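Local coordinates for protein putative dihydrodipicolinate synthase (Thermus thermophilus, PDB 2PCQ) that is a TIM-barrel protein of the dihydrodipicolinate synthetase family, which forms an assembly of four chains, at residues E221-L233 and R268-W281. Numbering follows the deposited sequence.
Sequences ELQKKLFPLGDLL and RFLPVLEGLKEEGW
Lys225 and Glu279 make the one salt bridge between 221-233 and 268-281, at the exposed margin of an otherwise largely apolar contact. NZ of Lys225 donates to OE1 of Glu279 at 2.9 Å, on the syn lone pair, and more weakly to OE2 at 3.3 Å, so one ammonium group serves both carboxylate oxygens. Lysine suits the place because its long chain is useful at both ends: CG lies against CD2 of Leu276 (3.9 Å), CD passes the indole of Trp281, and bends at chi3 (-65°) and chi4 (-61°) bring the charge round to the carboxylate.

Gly280, between Glu279 and Trp281, leaves helical geometry with a positive phi, which glycine takes easily because it has no CB to jam against the preceding carbonyl oxygen. This closes a Schellman motif in which Gly280 N bonds Lys277 O and Trp281 N bonds Leu276 O, satisfying amides and carbonyls of the last turn. The O of Gly280 is taken by Arg202. Pro228 has no N-H to give, and N of Leu229 also makes no bond to the turn before; the helix is kinked there.

Deeper in, Leu229, Leu232, Phe269, Val272 and Leu276 make an apolar contact. CD2 of Leu229 meets CD1 of Leu276 at 3.7 Å, while CD1 of Leu229 reaches CZ of Phe269 at 3.5 Å. CB of Leu232 comes to the edge of the Phe269 ring, and CD1 of Leu232 touches CG2 of Val272. At the exposed margin, CD2 of Leu232 rests over one face of the Arg268 guanidinium, 3.4 Å from NH2 of Arg268.

The segments run roughly antiparallel (144°), their axes 9.7 Å apart, packing helix 266-278 on the long helix 216-247, outside the eight-stranded parallel barrel. Phe269 also touches Leu240 and Ala244, farther along helix 216-247, and helix 201-212 packs beside the pair, where Leu222 and Trp281 both touch Ala206.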
loop_
_atom_site.group_PDB
_atom_site.type_symbol
_atom_site.label_atom_id
_atom_site.label_comp_id
_atom_site.label_asym_id
_atom_site.label_seq_id
_atom_site.Cartn_x
_atom_site.Cartn_y
_atom_site.Cartn_z
ATOM N N GLU A 221 22.340 -17.484 -18.567
ATOM C CA GLU A 221 21.754 -18.822 -18.612
ATOM C C GLU A 221 21.620 -19.415 -17.217
ATOM O O GLU A 221 20.633 -20.089 -16.915
ATOM C CB GLU A 221 22.588 -19.765 -19.490
ATOM C CG GLU A 221 22.461 -19.500 -20.989
ATOM C CD GLU A 221 21.018 -19.551 -21.476
ATOM O OE1 GLU A 221 20.358 -20.595 -21.282
ATOM O OE2 GLU A 221 20.543 -18.550 -22.054
ATOM N N LEU A 222 22.609 -19.172 -16.365
ATOM C CA LEU A 222 22.553 -19.701 -15.007
ATOM C C LEU A 222 21.495 -18.943 -14.201
ATOM O O LEU A 222 20.792 -19.529 -13.375
ATOM C CB LEU A 222 23.928 -19.600 -14.340
ATOM C CG LEU A 222 24.126 -20.390 -13.043
ATOM C CD1 LEU A 222 23.570 -21.801 -13.202
ATOM C CD2 LEU A 222 25.612 -20.429 -12.689
ATOM N N GLN A 223 21.382 -17.641 -14.456
ATOM C CA GLN A 223 20.394 -16.801 -13.782
ATOM C C GLN A 223 18.989 -17.313 -14.118
ATOM O O GLN A 223 18.117 -17.394 -13.250
ATOM C CB GLN A 223 20.567 -15.342 -14.233
ATOM C CG GLN A 223 19.317 -14.452 -14.183
ATOM C CD GLN A 223 18.823 -14.147 -12.782
ATOM O OE1 GLN A 223 19.613 -13.922 -11.858
ATOM N NE2 GLN A 223 17.505 -14.109 -12.622
ATOM N N LYS A 224 18.775 -17.667 -15.381
ATOM C CA LYS A 224 17.483 -18.187 -15.810
ATOM C C LYS A 224 17.232 -19.560 -15.186
ATOM O O LYS A 224 16.117 -19.866 -14.761
ATOM C CB LYS A 224 17.443 -18.286 -17.338
ATOM C CG LYS A 224 17.494 -16.927 -18.024
ATOM C CD LYS A 224 17.910 -17.028 -19.486
ATOM C CE LYS A 224 16.922 -17.831 -20.305
ATOM N NZ LYS A 224 17.359 -17.921 -21.729
ATOM N N LYS A 225 18.276 -20.381 -15.126
ATOM C CA LYS A 225 18.164 -21.717 -14.552
ATOM C C LYS A 225 17.805 -21.678 -13.068
ATOM O O LYS A 225 17.021 -22.501 -12.587
ATOM C CB LYS A 225 19.477 -22.481 -14.732
ATOM C CG LYS A 225 19.472 -23.877 -14.116
ATOM C CD LYS A 225 20.773 -24.615 -14.403
ATOM C CE LYS A 225 20.945 -24.878 -15.895
ATOM N NZ LYS A 225 19.847 -25.730 -16.432
ATOM N N LEU A 226 18.375 -20.716 -12.348
ATOM C CA LEU A 226 18.127 -20.589 -10.914
ATOM C C LEU A 226 16.887 -19.765 -10.544
ATOM O O LEU A 226 16.468 -19.758 -9.385
ATOM C CB LEU A 226 19.360 -19.987 -10.226
ATOM C CG LEU A 226 20.660 -20.796 -10.316
ATOM C CD1 LEU A 226 21.813 -20.009 -9.690
ATOM C CD2 LEU A 226 20.474 -22.136 -9.608
ATOM N N PHE A 227 16.297 -19.080 -11.515
ATOM C CA PHE A 227 15.123 -18.258 -11.235
ATOM C C PHE A 227 13.974 -18.996 -10.528
ATOM O O PHE A 227 13.469 -18.526 -9.512
ATOM C CB PHE A 227 14.588 -17.621 -12.521
ATOM C CG PHE A 227 13.333 -16.818 -12.312
ATOM C CD1 PHE A 227 13.398 -15.512 -11.828
ATOM C CD2 PHE A 227 12.081 -17.391 -12.532
ATOM C CE1 PHE A 227 12.232 -14.788 -11.560
ATOM C CE2 PHE A 227 10.907 -16.678 -12.267
ATOM C CZ PHE A 227 10.983 -15.375 -11.779
ATOM N N PRO A 228 13.537 -20.151 -11.066
ATOM C CA PRO A 228 12.438 -20.898 -10.437
ATOM C C PRO A 228 12.706 -21.264 -8.981
ATOM O O PRO A 228 11.812 -21.173 -8.138
ATOM C CB PRO A 228 12.300 -22.128 -11.335
ATOM C CG PRO A 228 12.699 -21.600 -12.679
ATOM C CD PRO A 228 13.931 -20.787 -12.335
ATOM N N LEU A 229 13.938 -21.679 -8.692
ATOM C CA LEU A 229 14.330 -22.050 -7.337
ATOM C C LEU A 229 14.214 -20.845 -6.403
ATOM O O LEU A 229 13.608 -20.931 -5.337
ATOM C CB LEU A 229 15.778 -22.561 -7.315
ATOM C CG LEU A 229 16.339 -22.923 -5.933
ATOM C CD1 LEU A 229 15.828 -24.298 -5.530
ATOM C CD2 LEU A 229 17.867 -22.912 -5.953
ATOM N N GLY A 230 14.799 -19.724 -6.811
ATOM C CA GLY A 230 14.755 -18.529 -5.988
ATOM C C GLY A 230 13.371 -17.922 -5.854
ATOM O O GLY A 230 13.010 -17.425 -4.788
ATOM N N ASP A 231 12.599 -17.967 -6.937
ATOM C CA ASP A 231 11.244 -17.416 -6.962
ATOM C C ASP A 231 10.304 -18.187 -6.048
ATOM O O ASP A 231 9.582 -17.592 -5.251
ATOM C CB ASP A 231 10.692 -17.440 -8.390
ATOM C CG ASP A 231 9.248 -16.961 -8.471
ATOM O OD1 ASP A 231 8.997 -15.760 -8.233
ATOM O OD2 ASP A 231 8.359 -17.788 -8.768
ATOM N N LEU A 232 10.306 -19.512 -6.168
ATOM C CA LEU A 232 9.440 -20.341 -5.337
ATOM C C LEU A 232 9.841 -20.300 -3.871
ATOM O O LEU A 232 8.986 -20.252 -2.992
ATOM C CB LEU A 232 9.446 -21.790 -5.827
ATOM C CG LEU A 232 8.609 -22.050 -7.080
ATOM C CD1 LEU A 232 8.826 -23.475 -7.552
ATOM C CD2 LEU A 232 7.131 -21.796 -6.771
ATOM N N LEU A 233 11.143 -20.316 -3.604
ATOM C CA LEU A 233 11.617 -20.280 -2.229
ATOM C C LEU A 233 11.176 -18.990 -1.540
ATOM O O LEU A 233 10.811 -19.001 -0.364
ATOM C CB LEU A 233 13.143 -20.406 -2.190
ATOM C CG LEU A 233 13.775 -20.671 -0.819
ATOM C CD1 LEU A 233 13.182 -21.943 -0.214
ATOM C CD2 LEU A 233 15.290 -20.800 -0.966
ATOM N N ARG A 268 5.109 -28.133 -5.793
ATOM C CA ARG A 268 5.660 -27.388 -6.919
ATOM C C ARG A 268 7.178 -27.273 -6.806
ATOM O O ARG A 268 7.887 -27.280 -7.808
ATOM C CB ARG A 268 5.062 -25.980 -6.974
ATOM C CG ARG A 268 3.595 -25.927 -7.360
ATOM C CD ARG A 268 3.040 -24.520 -7.174
ATOM N NE ARG A 268 3.761 -23.532 -7.970
ATOM C CZ ARG A 268 3.570 -22.218 -7.879
ATOM N NH1 ARG A 268 2.680 -21.737 -7.021
ATOM N NH2 ARG A 268 4.265 -21.387 -8.645
ATOM N N PHE A 269 7.671 -27.173 -5.577
ATOM C CA PHE A 269 9.102 -27.024 -5.346
ATOM C C PHE A 269 9.910 -28.305 -5.540
ATOM O O PHE A 269 11.013 -28.264 -6.082
ATOM C CB PHE A 269 9.344 -26.500 -3.930
ATOM C CG PHE A 269 10.718 -25.938 -3.718
ATOM C CD1 PHE A 269 11.084 -24.728 -4.300
ATOM C CD2 PHE A 269 11.640 -26.605 -2.922
ATOM C CE1 PHE A 269 12.350 -24.188 -4.087
ATOM C CE2 PHE A 269 12.907 -26.076 -2.703
ATOM C CZ PHE A 269 13.263 -24.861 -3.286
ATOM N N LEU A 270 9.366 -29.433 -5.091
ATOM C CA LEU A 270 10.054 -30.721 -5.187
ATOM C C LEU A 270 10.733 -30.969 -6.535
ATOM O O LEU A 270 11.944 -31.171 -6.590
ATOM C CB LEU A 270 9.080 -31.864 -4.860
ATOM C CG LEU A 270 9.603 -33.307 -4.930
ATOM C CD1 LEU A 270 10.791 -33.488 -3.993
ATOM C CD2 LEU A 270 8.478 -34.269 -4.558
ATOM N N PRO A 271 9.969 -30.947 -7.640
ATOM C CA PRO A 271 10.594 -31.183 -8.946
ATOM C C PRO A 271 11.662 -30.156 -9.320
ATOM O O PRO A 271 12.624 -30.481 -10.017
ATOM C CB PRO A 271 9.404 -31.178 -9.909
ATOM C CG PRO A 271 8.414 -30.286 -9.227
ATOM C CD PRO A 271 8.520 -30.722 -7.787
ATOM N N VAL A 272 11.492 -28.920 -8.862
ATOM C CA VAL A 272 12.471 -27.883 -9.157
ATOM C C VAL A 272 13.782 -28.225 -8.453
ATOM O O VAL A 272 14.852 -28.180 -9.059
ATOM C CB VAL A 272 11.983 -26.488 -8.686
ATOM C CG1 VAL A 272 13.108 -25.470 -8.819
ATOM C CG2 VAL A 272 10.790 -26.046 -9.527
ATOM N N LEU A 273 13.690 -28.576 -7.174
ATOM C CA LEU A 273 14.866 -28.929 -6.390
ATOM C C LEU A 273 15.532 -30.193 -6.935
ATOM O O LEU A 273 16.747 -30.227 -7.131
ATOM C CB LEU A 273 14.478 -29.145 -4.926
ATOM C CG LEU A 273 15.606 -29.518 -3.963
ATOM C CD1 LEU A 273 16.694 -28.453 -4.013
ATOM C CD2 LEU A 273 15.050 -29.650 -2.549
ATOM N N GLU A 274 14.732 -31.232 -7.170
ATOM C CA GLU A 274 15.257 -32.488 -7.697
ATOM C C GLU A 274 15.924 -32.292 -9.053
ATOM O O GLU A 274 16.925 -32.937 -9.358
ATOM C CB GLU A 274 14.140 -33.530 -7.818
ATOM C CG GLU A 274 13.774 -34.199 -6.504
ATOM C CD GLU A 274 14.976 -34.841 -5.831
ATOM O OE1 GLU A 274 15.726 -35.573 -6.511
ATOM O OE2 GLU A 274 15.174 -34.617 -4.619
ATOM N N GLY A 275 15.364 -31.400 -9.865
ATOM C CA GLY A 275 15.929 -31.133 -11.175
ATOM C C GLY A 275 17.329 -30.559 -11.065
ATOM O O GLY A 275 18.248 -30.995 -11.761
ATOM N N LEU A 276 17.496 -29.572 -10.190
ATOM C CA LEU A 276 18.800 -28.957 -9.990
ATOM C C LEU A 276 19.759 -29.965 -9.375
ATOM O O LEU A 276 20.952 -29.963 -9.675
ATOM C CB LEU A 276 18.686 -27.731 -9.078
ATOM C CG LEU A 276 18.078 -26.477 -9.711
ATOM C CD1 LEU A 276 17.905 -25.390 -8.660
ATOM C CD2 LEU A 276 18.983 -25.993 -10.834
ATOM N N LYS A 277 19.237 -30.831 -8.516
ATOM C CA LYS A 277 20.083 -31.829 -7.877
ATOM C C LYS A 277 20.623 -32.810 -8.914
ATOM O O LYS A 277 21.787 -33.202 -8.861
ATOM C CB LYS A 277 19.305 -32.592 -6.804
ATOM C CG LYS A 277 20.165 -33.581 -6.033
ATOM C CD LYS A 277 19.350 -34.344 -5.007
ATOM C CE LYS A 277 20.212 -35.352 -4.273
ATOM N NZ LYS A 277 19.408 -36.176 -3.336
ATOM N N GLU A 278 19.769 -33.198 -9.856
ATOM C CA GLU A 278 20.156 -34.129 -10.910
ATOM C C GLU A 278 21.217 -33.493 -11.807
ATOM O O GLU A 278 22.069 -34.188 -12.358
ATOM C CB GLU A 278 18.929 -34.523 -11.734
ATOM C CG GLU A 278 19.197 -35.554 -12.818
ATOM C CD GLU A 278 19.774 -36.846 -12.267
ATOM O OE1 GLU A 278 19.181 -37.409 -11.321
ATOM O OE2 GLU A 278 20.819 -37.303 -12.782
ATOM N N GLU A 279 21.160 -32.169 -11.949
ATOM C CA GLU A 279 22.134 -31.444 -12.763
ATOM C C GLU A 279 23.450 -31.279 -12.015
ATOM O O GLU A 279 24.445 -30.849 -12.597
ATOM C CB GLU A 279 21.620 -30.050 -13.135
ATOM C CG GLU A 279 20.469 -30.022 -14.107
ATOM C CD GLU A 279 20.183 -28.613 -14.586
ATOM O OE1 GLU A 279 21.084 -28.002 -15.196
ATOM O OE2 GLU A 279 19.068 -28.111 -14.350
ATOM N N GLY A 280 23.443 -31.597 -10.723
ATOM C CA GLY A 280 24.649 -31.487 -9.918
ATOM C C GLY A 280 24.885 -30.131 -9.272
ATOM O O GLY A 280 26.003 -29.834 -8.851
ATOM N N TRP A 281 23.836 -29.318 -9.172
ATOM C CA TRP A 281 23.945 -27.981 -8.585
ATOM C C TRP A 281 23.570 -27.872 -7.105
ATOM O O TRP A 281 23.751 -26.814 -6.498
ATOM C CB TRP A 281 23.086 -26.992 -9.381
ATOM C CG TRP A 281 23.747 -26.432 -10.608
ATOM C CD1 TRP A 281 23.209 -26.350 -11.860
ATOM C CD2 TRP A 281 25.041 -25.815 -10.685
ATOM N NE1 TRP A 281 24.085 -25.720 -12.713
ATOM C CE2 TRP A 281 25.220 -25.386 -12.021
ATOM C CE3 TRP A 281 26.071 -25.592 -9.763
ATOM C CZ2 TRP A 281 26.381 -24.733 -12.451
ATOM C CZ3 TRP A 281 27.227 -24.943 -10.191
ATOM C CH2 TRP A 281 27.373 -24.527 -11.526
#